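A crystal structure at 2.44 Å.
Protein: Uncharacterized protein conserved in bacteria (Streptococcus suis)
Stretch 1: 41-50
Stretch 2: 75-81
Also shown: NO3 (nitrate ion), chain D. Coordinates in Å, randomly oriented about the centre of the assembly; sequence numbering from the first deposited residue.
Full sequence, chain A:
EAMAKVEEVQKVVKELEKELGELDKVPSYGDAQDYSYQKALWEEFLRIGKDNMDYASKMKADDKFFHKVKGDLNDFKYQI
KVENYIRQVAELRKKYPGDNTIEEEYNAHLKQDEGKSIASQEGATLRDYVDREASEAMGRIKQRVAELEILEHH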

# COMPACT_ATOMS: atom_id res chain seq x y z
N LEU A 41 -6.24 0.92 -9.68
CA LEU A 41 -6.56 1.51 -8.38
C LEU A 41 -5.32 2.24 -7.86
O LEU A 41 -5.38 3.41 -7.48
CB LEU A 41 -6.99 0.43 -7.40
CG LEU A 41 -7.69 0.93 -6.14
CD1 LEU A 41 -8.89 1.77 -6.54
CD2 LEU A 41 -8.10 -0.25 -5.26
N TRP A 42 -4.19 1.55 -7.86
CA TRP A 42 -2.94 2.15 -7.41
C TRP A 42 -2.62 3.39 -8.25
O TRP A 42 -2.17 4.41 -7.72
CB TRP A 42 -1.80 1.14 -7.53
CG TRP A 42 -0.46 1.77 -7.32
CD1 TRP A 42 0.60 1.76 -8.18
CD2 TRP A 42 -0.06 2.56 -6.19
NE1 TRP A 42 1.63 2.51 -7.67
CE2 TRP A 42 1.26 3.01 -6.45
CE3 TRP A 42 -0.68 2.94 -5.00
CZ2 TRP A 42 1.97 3.82 -5.55
CZ3 TRP A 42 0.02 3.74 -4.10
CH2 TRP A 42 1.34 4.18 -4.38
N GLU A 43 -2.84 3.30 -9.56
CA GLU A 43 -2.58 4.40 -10.48
C GLU A 43 -3.29 5.66 -10.01
O GLU A 43 -2.74 6.76 -10.08
CB GLU A 43 -3.10 4.04 -11.88
CG GLU A 43 -2.11 4.27 -13.00
CD GLU A 43 -1.52 2.97 -13.51
OE1 GLU A 43 -0.80 2.31 -12.75
OE2 GLU A 43 -1.80 2.61 -14.68
N GLU A 44 -4.51 5.48 -9.53
CA GLU A 44 -5.33 6.59 -9.04
C GLU A 44 -4.83 7.13 -7.72
O GLU A 44 -4.73 8.34 -7.53
CB GLU A 44 -6.78 6.14 -8.89
CG GLU A 44 -7.40 5.68 -10.19
CD GLU A 44 -7.36 6.75 -11.26
OE1 GLU A 44 -8.11 7.74 -11.14
OE2 GLU A 44 -6.56 6.61 -12.22
N PHE A 45 -4.52 6.23 -6.79
CA PHE A 45 -4.02 6.66 -5.49
C PHE A 45 -2.69 7.40 -5.71
O PHE A 45 -2.39 8.37 -5.01
CB PHE A 45 -3.80 5.46 -4.55
CG PHE A 45 -5.07 4.73 -4.15
CD1 PHE A 45 -6.22 5.43 -3.81
CD2 PHE A 45 -5.10 3.35 -4.07
CE1 PHE A 45 -7.39 4.76 -3.40
CE2 PHE A 45 -6.26 2.67 -3.66
CZ PHE A 45 -7.40 3.38 -3.32
N LEU A 46 -1.91 6.94 -6.69
CA LEU A 46 -0.61 7.57 -6.99
C LEU A 46 -0.83 8.99 -7.48
O LEU A 46 -0.26 9.94 -6.94
CB LEU A 46 0.14 6.77 -8.05
CG LEU A 46 1.48 7.33 -8.54
CD1 LEU A 46 2.38 7.72 -7.38
CD2 LEU A 46 2.16 6.27 -9.37
N ARG A 47 -1.66 9.11 -8.50
CA ARG A 47 -1.98 10.41 -9.07
C ARG A 47 -2.56 11.31 -7.98
O ARG A 47 -2.17 12.46 -7.85
CB ARG A 47 -2.99 10.23 -10.22
CG ARG A 47 -3.54 11.52 -10.80
CD ARG A 47 -4.50 11.24 -11.96
NE ARG A 47 -5.65 10.43 -11.55
CZ ARG A 47 -6.63 10.85 -10.75
NH1 ARG A 47 -6.60 12.10 -10.28
NH2 ARG A 47 -7.64 10.05 -10.44
N ILE A 48 -3.48 10.78 -7.19
CA ILE A 48 -4.10 11.56 -6.12
C ILE A 48 -3.14 11.90 -4.98
O ILE A 48 -3.15 13.02 -4.46
CB ILE A 48 -5.31 10.80 -5.54
CG1 ILE A 48 -6.35 10.58 -6.65
CG2 ILE A 48 -5.91 11.58 -4.37
CD1 ILE A 48 -7.59 9.83 -6.22
N GLY A 49 -2.31 10.92 -4.61
CA GLY A 49 -1.36 11.14 -3.53
C GLY A 49 -0.27 12.13 -3.88
O GLY A 49 0.09 12.97 -3.06
N LYS A 50 0.28 12.04 -5.09
CA LYS A 50 1.32 12.96 -5.53
C LYS A 50 0.76 14.39 -5.47
O LYS A 50 1.39 15.29 -4.92
CB LYS A 50 1.77 12.61 -6.96
CG LYS A 50 2.78 13.58 -7.61
CD LYS A 50 4.12 13.59 -6.89
CE LYS A 50 5.19 14.36 -7.68
NZ LYS A 50 4.84 15.79 -7.95
N ASP A 75 -3.76 8.30 4.47
CA ASP A 75 -4.35 7.17 3.76
C ASP A 75 -3.39 6.69 2.67
O ASP A 75 -3.26 5.49 2.44
CB ASP A 75 -5.70 7.55 3.14
CG ASP A 75 -6.75 7.96 4.19
OD1 ASP A 75 -6.57 7.66 5.40
OD2 ASP A 75 -7.77 8.57 3.81
N PHE A 76 -2.71 7.63 2.02
CA PHE A 76 -1.78 7.30 0.95
C PHE A 76 -0.73 6.30 1.43
O PHE A 76 -0.42 5.32 0.74
CB PHE A 76 -1.10 8.58 0.45
CG PHE A 76 -0.30 8.39 -0.81
CD1 PHE A 76 -0.70 7.45 -1.76
CD2 PHE A 76 0.85 9.13 -1.04
CE1 PHE A 76 0.04 7.25 -2.93
CE2 PHE A 76 1.61 8.94 -2.19
CZ PHE A 76 1.20 8.00 -3.14
N LYS A 77 -0.20 6.54 2.62
CA LYS A 77 0.80 5.66 3.20
C LYS A 77 0.28 4.22 3.23
O LYS A 77 1.00 3.29 2.84
CB LYS A 77 1.12 6.16 4.61
CG LYS A 77 1.89 5.19 5.47
CD LYS A 77 1.99 5.71 6.89
CE LYS A 77 2.62 4.66 7.79
NZ LYS A 77 2.62 5.08 9.22
N TYR A 78 -0.96 4.03 3.66
CA TYR A 78 -1.54 2.69 3.71
C TYR A 78 -1.83 2.14 2.32
O TYR A 78 -1.80 0.92 2.12
CB TYR A 78 -2.80 2.71 4.58
CG TYR A 78 -2.46 2.95 6.03
CD1 TYR A 78 -1.84 1.96 6.79
CD2 TYR A 78 -2.64 4.21 6.62
CE1 TYR A 78 -1.40 2.21 8.09
CE2 TYR A 78 -2.21 4.47 7.93
CZ TYR A 78 -1.59 3.46 8.66
OH TYR A 78 -1.16 3.70 9.95
N GLN A 79 -2.08 3.03 1.37
CA GLN A 79 -2.33 2.60 -0.01
C GLN A 79 -1.01 2.14 -0.60
O GLN A 79 -0.96 1.23 -1.42
CB GLN A 79 -2.91 3.76 -0.83
CG GLN A 79 -4.26 4.21 -0.33
CD GLN A 79 -4.66 5.58 -0.82
OE1 GLN A 79 -5.76 6.05 -0.50
NE2 GLN A 79 -3.79 6.23 -1.59
N ILE A 80 0.08 2.79 -0.17
CA ILE A 80 1.41 2.41 -0.65
C ILE A 80 1.73 1.00 -0.15
O ILE A 80 2.27 0.17 -0.89
CB ILE A 80 2.48 3.37 -0.12
CG1 ILE A 80 2.35 4.73 -0.84
CG2 ILE A 80 3.88 2.77 -0.32
CD1 ILE A 80 3.19 5.83 -0.22
N LYS A 81 1.40 0.73 1.12
CA LYS A 81 1.66 -0.59 1.69
C LYS A 81 0.95 -1.68 0.89
O LYS A 81 1.54 -2.71 0.56
CB LYS A 81 1.20 -0.64 3.15
CG LYS A 81 2.35 -0.56 4.14
CD LYS A 81 3.36 -1.68 3.85
CE LYS A 81 4.61 -1.56 4.72
NZ LYS A 81 5.63 -2.57 4.31
N NO3 D . -4.26 9.42 -1.81
O1 NO3 D . -3.85 8.56 -2.88
O2 NO3 D . -3.45 10.53 -1.45
O3 NO3 D . -5.48 9.16 -1.13

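Both stretches are helical, and they run roughly antiparallel, with 147° between their directions and a closest axis approach of 10.3 Å. The backbones come nearest where Gly 49 CA lies 5.9 Å from Phe 76 CA. Gly 49 is the hollow and Phe 76 is the bump that fills it. The Phe 76 ring lies flat against the glycine, with Gly 49 CA 3.8 Å from the ring centroid and almost on the ring normal, a CH-pi contact. A CB at position 49 would sit 2.6 Å from Phe 76 CZ, so the fit depends on the bare backbone.

Trp 42 extends the apolar surface. Its six-membered ring meets the Phe 76 ring rim to rim, the planes only 12° apart, with Trp 42 CH2 3.6 Å from Phe 76 CE1. The same Trp 42 CH2 rests 3.7 Å from Ile 80 CG1.

Gln 79 and Phe 45 point toward the opposing helices. The Gln 79 chain lies over one face of the Phe 45 ring, its CG 3.9 Å from the ring centroid.

No hydrogen bond joins the helices directly. A nitrate ion, probably from the crystallisation liquor, sits beside the contact. Gln 79 NE2 donates a hydrogen bond to nitrate O1 at 2.7 Å, and nitrate O2 lies 3.0 Å from Gly 49 CA.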